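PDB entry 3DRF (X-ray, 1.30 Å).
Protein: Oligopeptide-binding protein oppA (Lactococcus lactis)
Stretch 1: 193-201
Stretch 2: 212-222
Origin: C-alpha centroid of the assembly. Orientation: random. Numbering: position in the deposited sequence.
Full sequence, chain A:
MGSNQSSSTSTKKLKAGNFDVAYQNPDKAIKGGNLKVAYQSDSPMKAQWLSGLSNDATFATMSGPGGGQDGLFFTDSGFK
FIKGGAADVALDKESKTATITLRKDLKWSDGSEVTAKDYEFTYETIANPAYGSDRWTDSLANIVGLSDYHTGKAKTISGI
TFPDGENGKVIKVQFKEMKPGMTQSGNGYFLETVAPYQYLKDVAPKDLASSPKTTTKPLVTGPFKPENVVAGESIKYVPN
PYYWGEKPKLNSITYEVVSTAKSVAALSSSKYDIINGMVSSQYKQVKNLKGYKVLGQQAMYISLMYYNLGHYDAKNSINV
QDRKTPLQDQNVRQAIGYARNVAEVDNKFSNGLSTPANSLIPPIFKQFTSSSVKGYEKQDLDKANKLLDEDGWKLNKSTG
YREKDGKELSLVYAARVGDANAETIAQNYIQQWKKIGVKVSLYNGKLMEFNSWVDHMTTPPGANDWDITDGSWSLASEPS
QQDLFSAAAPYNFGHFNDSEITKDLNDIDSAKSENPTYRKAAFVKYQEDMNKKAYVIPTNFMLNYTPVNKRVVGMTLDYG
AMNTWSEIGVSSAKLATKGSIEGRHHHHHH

Stretch 1 193-201: TVAPYQYLK
Stretch 2 212-222: PKTTTKPLVTG

Residues 193-201 begin extended, with phi/psi near -120/150 through Ala195, and turn helical after Pro196, the N-cap residue at -81/86. The second stretch opens with a 3-10 segment at 212-214, whose turn is closed by Thr215 N donating to Pro212 O (3.2 Å), with Lys217 N also donating to Pro212 O (2.8 Å), and is extended from Pro218 to Val220 (-83/167, -96/146, -137/172). The two stretches run antiparallel: CA atoms pair Val194 with Thr221 (8.8 Å), Pro196 with Leu219 (6.9 Å) and Leu200 with Lys213 (7.1 Å). In the extended parts side chains alternate, so Val194 and Pro196 point toward the partner while Ala195 points away, matched by Leu219 and Thr221 toward and Val220 away.

Tyr199 is the centre of the contact. Its chi1 of -171° (t) and chi2 of 60° place the ring between two side chains. Over one face lies Lys213, m then t throughout; this extended chain sets CD 4.1 Å from the ring centroid in a CH-pi contact, while NZ, 4.5 Å from the centroid, makes a cation-pi interaction and donates to Tyr199 O at 2.9 Å. A long aliphatic chain ending in a charge thus serves both ring and carbonyl. Over the opposite face, Leu219 (m, t) brings CG to 3.6 Å from the centroid, and its CD1 lies 3.6 Å from Tyr199 CG. The phenol reaches past these apolar contacts: Tyr199 OH donates to Lys217 O at 2.7 Å, near the ring plane. The Lys217 side chain starts sideways and its end leads away.

Smaller apolar contacts extend the packing beyond the ring. Leu200 starts sideways, but its m,t rotamer brings CD2 to 3.6 Å from Lys213 CB and 4.0 Å from Thr214 CG2. Pro196 CB meets Leu219 CB at 4.3 Å. Val194 (m) sets CG2 4.1 Å from CG2 of Thr221 (p), whose methyl serves this contact while its OG1 is hydrogen-bonded elsewhere in the structure.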

# COMPACT_ATOMS: atom_id res chain seq x y z
N THR A 193 5.06 7.12 -12.79
CA THR A 193 4.78 8.54 -12.49
C THR A 193 5.94 9.42 -12.94
O THR A 193 7.01 8.95 -13.15
CB THR A 193 4.53 8.75 -10.96
OG1 THR A 193 5.71 8.38 -10.23
CG2 THR A 193 3.36 7.88 -10.46
N VAL A 194 5.64 10.71 -13.07
CA VAL A 194 6.62 11.78 -13.33
C VAL A 194 6.70 12.76 -12.14
O VAL A 194 5.82 12.89 -11.39
CB VAL A 194 6.24 12.59 -14.64
CG1 VAL A 194 6.61 11.78 -15.89
CG2 VAL A 194 4.75 13.00 -14.67
N ALA A 195 7.85 13.38 -12.04
CA ALA A 195 8.12 14.43 -11.03
C ALA A 195 8.65 15.64 -11.76
O ALA A 195 9.43 15.49 -12.69
CB ALA A 195 9.17 13.91 -10.00
N PRO A 196 8.24 16.83 -11.34
CA PRO A 196 8.57 18.05 -12.10
C PRO A 196 10.00 18.56 -11.79
O PRO A 196 10.19 19.45 -10.96
CB PRO A 196 7.46 19.01 -11.66
CG PRO A 196 7.13 18.56 -10.20
CD PRO A 196 7.23 17.05 -10.29
N TYR A 197 10.95 17.99 -12.52
CA TYR A 197 12.37 18.26 -12.26
C TYR A 197 12.76 19.76 -12.35
O TYR A 197 13.39 20.24 -11.49
CB TYR A 197 13.26 17.40 -13.17
CG TYR A 197 14.72 17.76 -13.05
CD1 TYR A 197 15.46 17.39 -11.94
CD2 TYR A 197 15.35 18.51 -14.03
CE1 TYR A 197 16.81 17.74 -11.85
CE2 TYR A 197 16.70 18.85 -13.95
CZ TYR A 197 17.38 18.47 -12.84
OH TYR A 197 18.73 18.79 -12.69
N GLN A 198 12.30 20.46 -13.37
CA GLN A 198 12.68 21.89 -13.46
C GLN A 198 12.12 22.70 -12.29
O GLN A 198 12.74 23.60 -11.86
CB GLN A 198 12.21 22.50 -14.81
CG GLN A 198 12.99 22.03 -16.04
CD GLN A 198 14.48 22.32 -15.96
OE1 GLN A 198 14.91 23.31 -15.45
NE2 GLN A 198 15.26 21.42 -16.49
N TYR A 199 10.94 22.34 -11.81
CA TYR A 199 10.32 23.02 -10.64
C TYR A 199 11.05 22.75 -9.29
O TYR A 199 11.07 23.57 -8.44
CB TYR A 199 8.87 22.55 -10.55
CG TYR A 199 7.98 23.27 -9.55
CD1 TYR A 199 7.73 24.66 -9.67
CD2 TYR A 199 7.31 22.58 -8.56
CE1 TYR A 199 6.87 25.30 -8.81
CE2 TYR A 199 6.45 23.22 -7.69
CZ TYR A 199 6.26 24.59 -7.82
OH TYR A 199 5.42 25.28 -6.95
N LEU A 200 11.61 21.57 -9.17
CA LEU A 200 12.14 21.03 -7.92
C LEU A 200 13.67 20.97 -7.83
O LEU A 200 14.19 20.67 -6.80
CB LEU A 200 11.57 19.59 -7.72
CG LEU A 200 10.02 19.51 -7.62
CD1 LEU A 200 9.58 18.01 -7.45
CD2 LEU A 200 9.50 20.34 -6.42
N LYS A 201 14.36 21.28 -8.91
CA LYS A 201 15.81 21.06 -9.00
C LYS A 201 16.65 21.96 -8.07
O LYS A 201 17.73 21.63 -7.82
CB LYS A 201 16.31 21.18 -10.43
CG LYS A 201 16.16 22.54 -10.97
CD LYS A 201 16.79 22.63 -12.39
CE LYS A 201 16.78 24.09 -12.85
NZ LYS A 201 17.32 24.16 -14.24
N PRO A 212 7.20 23.35 0.44
CA PRO A 212 5.87 23.71 -0.09
C PRO A 212 5.68 23.15 -1.52
O PRO A 212 4.62 22.80 -1.89
CB PRO A 212 5.93 25.25 -0.13
CG PRO A 212 6.87 25.63 1.00
CD PRO A 212 7.94 24.53 0.95
N LYS A 213 6.77 22.99 -2.27
CA LYS A 213 6.65 22.58 -3.66
C LYS A 213 6.22 21.11 -3.85
O LYS A 213 5.90 20.72 -4.91
CB LYS A 213 8.00 22.82 -4.36
CG LYS A 213 8.31 24.34 -4.60
CD LYS A 213 9.57 24.54 -5.50
CE LYS A 213 9.63 25.94 -5.91
NZ LYS A 213 10.75 25.96 -6.92
N THR A 214 6.20 20.31 -2.78
CA THR A 214 5.67 18.93 -2.88
C THR A 214 4.49 18.70 -1.95
O THR A 214 4.05 17.61 -1.82
CB THR A 214 6.76 17.85 -2.54
OG1 THR A 214 7.06 17.89 -1.13
CG2 THR A 214 8.04 18.00 -3.47
N THR A 215 3.99 19.75 -1.32
CA THR A 215 2.95 19.63 -0.23
C THR A 215 1.78 20.59 -0.50
O THR A 215 0.74 20.15 -0.88
CB THR A 215 3.59 19.84 1.17
OG1 THR A 215 4.24 21.13 1.21
CG2 THR A 215 4.70 18.78 1.44
N THR A 216 1.99 21.88 -0.32
CA THR A 216 0.93 22.90 -0.47
C THR A 216 0.89 23.56 -1.82
O THR A 216 -0.13 24.04 -2.20
CB THR A 216 1.09 23.98 0.60
OG1 THR A 216 2.45 24.41 0.58
CG2 THR A 216 0.74 23.41 2.02
N LYS A 217 1.98 23.49 -2.56
CA LYS A 217 2.15 24.27 -3.80
C LYS A 217 2.87 23.43 -4.89
O LYS A 217 3.86 23.81 -5.36
CB LYS A 217 2.99 25.57 -3.53
CG LYS A 217 2.27 26.64 -2.63
CD LYS A 217 3.06 27.98 -2.60
CE LYS A 217 4.48 28.04 -1.86
NZ LYS A 217 5.27 29.36 -1.68
N PRO A 218 2.29 22.26 -5.20
CA PRO A 218 2.91 21.39 -6.21
C PRO A 218 2.57 21.77 -7.64
O PRO A 218 1.70 22.55 -7.82
CB PRO A 218 2.27 20.02 -5.87
CG PRO A 218 0.80 20.41 -5.52
CD PRO A 218 0.97 21.73 -4.74
N LEU A 219 3.27 21.23 -8.62
CA LEU A 219 2.75 21.07 -9.98
C LEU A 219 2.19 19.65 -10.17
O LEU A 219 2.72 18.69 -9.64
CB LEU A 219 3.84 21.32 -11.06
CG LEU A 219 4.55 22.69 -10.97
CD1 LEU A 219 5.51 22.87 -12.18
CD2 LEU A 219 3.49 23.83 -10.95
N VAL A 220 1.14 19.57 -10.98
CA VAL A 220 0.50 18.28 -11.30
C VAL A 220 0.17 18.22 -12.77
O VAL A 220 0.31 19.15 -13.52
CB VAL A 220 -0.76 18.02 -10.45
CG1 VAL A 220 -0.43 18.16 -8.95
CG2 VAL A 220 -1.90 19.03 -10.85
N THR A 221 -0.26 17.04 -13.16
CA THR A 221 -0.53 16.74 -14.59
C THR A 221 -2.01 16.32 -14.88
O THR A 221 -2.36 16.14 -15.98
CB THR A 221 0.39 15.58 -15.11
OG1 THR A 221 0.04 14.34 -14.46
CG2 THR A 221 1.88 15.90 -14.92
N GLY A 222 -2.82 16.19 -13.85
CA GLY A 222 -4.15 15.62 -13.99
C GLY A 222 -5.23 16.63 -14.44
O GLY A 222 -4.96 17.75 -14.72